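Local coordinates for probable 3-hydroxyisobutyrate dehydrogenase (Pseudomonas aeruginosa, PDB 3OBB), which catalyses the NAD-dependent oxidation of L-serine and methyl-L-serine, with low activity toward beta-hydroxyisobutyrate, and works as a homotetramer built as a dimer of dimers, at the interface of chains A and B. Sequence-based numbering; all coordinates share one arbitrary frame. Chains: chain A/B, Probable 3-hydroxyisobutyrate dehydrogenase.

Contact 1 and contact 2 are parts of one two-fold symmetric interface between identical subunits, with the centres of their C-alpha atoms about 16 Å apart. Helix 168-196 takes part in both: chain A offers A:Ala172 and A:Asn176 from it in contact 1, while chain B brings B:Leu193 from its end in contact 2. Two-fold symmetry repeats each contact with the chains exchanged, so this helix meets the partner at both places in each subunit. The catalytic A:Lys173 lies about 6 Å from the centre of contact 1 and about 11 Å from that of contact 2, so subunit pairing may help to shape the surroundings of the active site.

Contact 1: the interface of chains A and B. Residues chain A 136, 138, 161, 172, 176; chain B 207-208, 211.
With CG1 anti to its carbonyl carbon (chi1 -75°), B:Ile207 sends one branch toward A:Phe161 and the other toward the selenomethionine A:Met138. A:Phe161 has a similar chi1, -62°, and the two side chains pass in opposite directions. CG1 of B:Ile207 sits over the face of the A:Phe161 ring, 3.4 Å from its CG, at the CB end, and CD1 reaches on to the CB atoms of A:Phe161 and A:Ala172. The other branch, CG2, lies 3.6 Å from CE of A:Met138, whose extended chain runs at a slant to the isoleucine and ends with its methyl against this branch and beside the hydroxyl of B:Ser211. A forked aliphatic side chain suits this place because each branch finds its own apolar partner, and the short A:Ala172 at the margin probably helps helix 201-209 approach helix 168-196 of chain A.

B:Ser211 faces A:Asn176: its CB lies 3.4 Å from OD1, the asparagine's amide oxygen. Its hydroxyl OG hydrogen-bonds within chain B to the carbonyl O of B:Ile207 at 2.6 Å, tying the loop back to the helix that supplies the isoleucine. The chain of B:Met208, another selenomethionine, bends at its last torsion (chi3 -58°), and its SE rests 3.9 Å from CA of A:Asn176.

In the fold, the end of helix 201-209 and the following loop of chain B pack against strands 135-140 and 159-164 and the early turns of helix 168-196 in chain A.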
loop_
_atom_site.group_PDB
_atom_site.type_symbol
_atom_site.label_atom_id
_atom_site.label_comp_id
_atom_site.label_asym_id
_atom_site.label_seq_id
_atom_site.Cartn_x
_atom_site.Cartn_y
_atom_site.Cartn_z
ATOM N N THR A 136 -1.408 -23.300 20.468
ATOM C CA THR A 136 -2.862 -23.169 20.305
ATOM C C THR A 136 -3.317 -23.893 19.050
ATOM O O THR A 136 -2.644 -23.882 18.034
ATOM C CB THR A 136 -3.448 -21.722 20.534
ATOM O OG1 THR A 136 -4.390 -21.343 19.487
ATOM C CG2 THR A 136 -2.382 -20.728 20.706
HETATM N N MSE A 138 -6.365 -24.319 16.311
HETATM C CA MSE A 138 -7.547 -23.671 15.739
HETATM C C MSE A 138 -8.248 -24.687 14.851
HETATM O O MSE A 138 -7.729 -25.115 13.824
HETATM C CB MSE A 138 -7.152 -22.431 14.955
HETATM C CG MSE A 138 -6.421 -21.424 15.809
HETATM SE SE MSE A 138 -5.728 -19.957 14.747
HETATM C CE MSE A 138 -4.815 -18.944 16.133
ATOM N N PHE A 161 -9.273 -23.893 20.375
ATOM C CA PHE A 161 -10.435 -23.195 19.893
ATOM C C PHE A 161 -11.136 -23.974 18.809
ATOM O O PHE A 161 -10.480 -24.472 17.890
ATOM C CB PHE A 161 -10.036 -21.817 19.349
ATOM C CG PHE A 161 -9.433 -20.921 20.378
ATOM C CD1 PHE A 161 -8.051 -20.735 20.435
ATOM C CD2 PHE A 161 -10.235 -20.245 21.291
ATOM C CE1 PHE A 161 -7.484 -19.880 21.363
ATOM C CE2 PHE A 161 -9.665 -19.407 22.255
ATOM C CZ PHE A 161 -8.279 -19.231 22.289
ATOM N N ALA A 172 -9.261 -19.284 10.458
ATOM C CA ALA A 172 -8.895 -18.516 11.648
ATOM C C ALA A 172 -7.378 -18.289 11.637
ATOM O O ALA A 172 -6.909 -17.166 11.909
ATOM C CB ALA A 172 -9.377 -19.250 12.947
ATOM N N ASN A 176 -5.405 -14.756 11.454
ATOM C CA ASN A 176 -4.584 -14.448 12.608
ATOM C C ASN A 176 -3.175 -14.120 12.170
ATOM O O ASN A 176 -2.645 -13.130 12.604
ATOM C CB ASN A 176 -4.530 -15.609 13.604
ATOM C CG ASN A 176 -3.592 -15.323 14.749
ATOM O OD1 ASN A 176 -3.995 -14.729 15.743
ATOM N ND2 ASN A 176 -2.294 -15.689 14.588
ATOM N N ILE B 207 -10.310 -15.760 19.196
ATOM C CA ILE B 207 -9.113 -16.528 18.800
ATOM C C ILE B 207 -7.925 -15.600 18.563
ATOM O O ILE B 207 -6.844 -15.799 19.119
ATOM C CB ILE B 207 -9.402 -17.420 17.559
ATOM C CG1 ILE B 207 -10.237 -18.634 17.961
ATOM C CG2 ILE B 207 -8.136 -17.916 16.905
ATOM C CD1 ILE B 207 -11.003 -19.268 16.807
HETATM N N MSE B 208 -8.152 -14.544 17.784
HETATM C CA MSE B 208 -7.074 -13.628 17.414
HETATM C C MSE B 208 -6.631 -12.814 18.601
HETATM O O MSE B 208 -5.420 -12.601 18.773
HETATM C CB MSE B 208 -7.462 -12.730 16.241
HETATM C CG MSE B 208 -7.707 -13.496 14.964
HETATM SE SE MSE B 208 -7.770 -12.373 13.400
HETATM C CE MSE B 208 -9.244 -11.181 13.959
ATOM N N SER B 211 -4.275 -14.753 20.653
ATOM C CA SER B 211 -3.168 -15.330 19.913
ATOM C C SER B 211 -2.202 -14.263 19.377
ATOM O O SER B 211 -2.232 -13.103 19.824
ATOM C CB SER B 211 -3.686 -16.257 18.806
ATOM O OG SER B 211 -4.604 -17.186 19.361
#

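Contact 2: the interface of chains A and B. Residues chain A 253, 256-257, 260, 262, 264; chain B 193, 197.
B:Leu193 inserts its branched end against A:Ala257 and A:Ser262 in this contact between helix ends and the loops that follow them, in a member of the HIBADH-related family. With CG anti to the backbone N (chi1 179°), the side chain stretches out toward helix 243-260. Its methyl CD1 lies 3.6 Å from CA of A:Ala257 and 3.7 Å from CB of A:Ser262, touching the helix backbone and the following segment. Methyl CD2 points toward the carbonyl O of A:Ala253 and CG2 of A:Thr264, both at the outer limit of contact, the threonine slanting across the leucine. Leucine fits because its fork spreads over several small residues, while the short side chains of A:Ala253, A:Ala256 and A:Ala257 probably allow the partner to approach the main chain of helix 243-260.

Beside the leucine, B:Asn197 brings its side-chain amide to the last turn of the same helix. ND2 makes weak hydrogen bonds to the carbonyl O of A:Ala256 at 3.4 Å and to the hydroxyl OG of A:Ser260 at 3.2 Å. The latter is markedly bent, with 120° at the hydrogen. An asparagine is apt here, since one amide nitrogen can address acceptors on both chains.

A second layer of bonds helps to position these groups. ND2 of B:Asn197 also donates to the carbonyl O of B:Leu193 at 2.9 Å, and this acceptor lies near the asparagine's amide plane; the bond links the residue just past helix 168-196 to its last turn and should restrain the amide's rotation. Across from it, A:Ser260 and A:Ser262 suit their places as short polar links of little bulk. A chi1 of 60° sets OG of A:Ser260 between its own backbone N and carbonyl carbon, from where it donates to the carbonyl O of A:Ala256 at 3.1 Å. The same hydroxyl shares a 2.6 Å hydrogen bond with OG of A:Ser262.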
loop_
_atom_site.group_PDB
_atom_site.type_symbol
_atom_site.label_atom_id
_atom_site.label_comp_id
_atom_site.label_asym_id
_atom_site.label_seq_id
_atom_site.Cartn_x
_atom_site.Cartn_y
_atom_site.Cartn_z
ATOM N N ALA A 253 -3.486 -16.515 2.894
ATOM C CA ALA A 253 -4.485 -15.521 3.239
ATOM C C ALA A 253 -5.025 -14.807 1.967
ATOM O O ALA A 253 -6.242 -14.595 1.839
ATOM C CB ALA A 253 -3.927 -14.532 4.272
ATOM N N ALA A 256 -7.546 -17.053 0.288
ATOM C CA ALA A 256 -8.817 -16.949 1.012
ATOM C C ALA A 256 -9.516 -15.651 0.652
ATOM O O ALA A 256 -10.710 -15.642 0.509
ATOM C CB ALA A 256 -8.615 -17.062 2.521
ATOM N N ALA A 257 -8.762 -14.576 0.476
ATOM C CA ALA A 257 -9.339 -13.286 0.109
ATOM C C ALA A 257 -9.915 -13.337 -1.313
ATOM O O ALA A 257 -11.008 -12.824 -1.553
ATOM C CB ALA A 257 -8.311 -12.182 0.240
ATOM N N SER A 260 -13.303 -15.091 -1.382
ATOM C CA SER A 260 -14.435 -14.366 -0.812
ATOM C C SER A 260 -14.530 -12.916 -1.295
ATOM O O SER A 260 -15.395 -12.175 -0.849
ATOM C CB SER A 260 -14.330 -14.381 0.697
ATOM O OG SER A 260 -13.123 -13.763 1.095
ATOM N N SER A 262 -12.619 -10.555 -0.557
ATOM C CA SER A 262 -12.305 -9.686 0.556
ATOM C C SER A 262 -11.108 -8.782 0.191
ATOM O O SER A 262 -10.128 -9.243 -0.383
ATOM C CB SER A 262 -11.989 -10.515 1.808
ATOM O OG SER A 262 -13.062 -11.384 2.128
ATOM N N THR A 264 -7.881 -6.875 1.284
ATOM C CA THR A 264 -6.849 -6.957 2.333
ATOM C C THR A 264 -5.655 -6.010 2.079
ATOM O O THR A 264 -4.510 -6.466 1.861
ATOM C CB THR A 264 -6.343 -8.381 2.476
ATOM O OG1 THR A 264 -5.938 -8.856 1.177
ATOM C CG2 THR A 264 -7.432 -9.242 3.037
ATOM N N LEU B 193 -12.441 -10.698 6.503
ATOM C CA LEU B 193 -11.957 -11.882 5.782
ATOM C C LEU B 193 -12.503 -13.199 6.425
ATOM O O LEU B 193 -13.042 -14.085 5.729
ATOM C CB LEU B 193 -10.426 -11.855 5.717
ATOM C CG LEU B 193 -9.698 -13.013 5.016
ATOM C CD1 LEU B 193 -10.237 -13.235 3.565
ATOM C CD2 LEU B 193 -8.162 -12.823 5.064
ATOM N N ASN B 197 -15.504 -15.894 5.009
ATOM C CA ASN B 197 -15.108 -17.244 4.747
ATOM C C ASN B 197 -15.797 -18.211 5.703
ATOM O O ASN B 197 -15.347 -19.349 5.870
ATOM C CB ASN B 197 -13.579 -17.362 4.804
ATOM C CG ASN B 197 -12.924 -16.936 3.492
ATOM O OD1 ASN B 197 -12.936 -17.679 2.509
ATOM N ND2 ASN B 197 -12.360 -15.746 3.468
#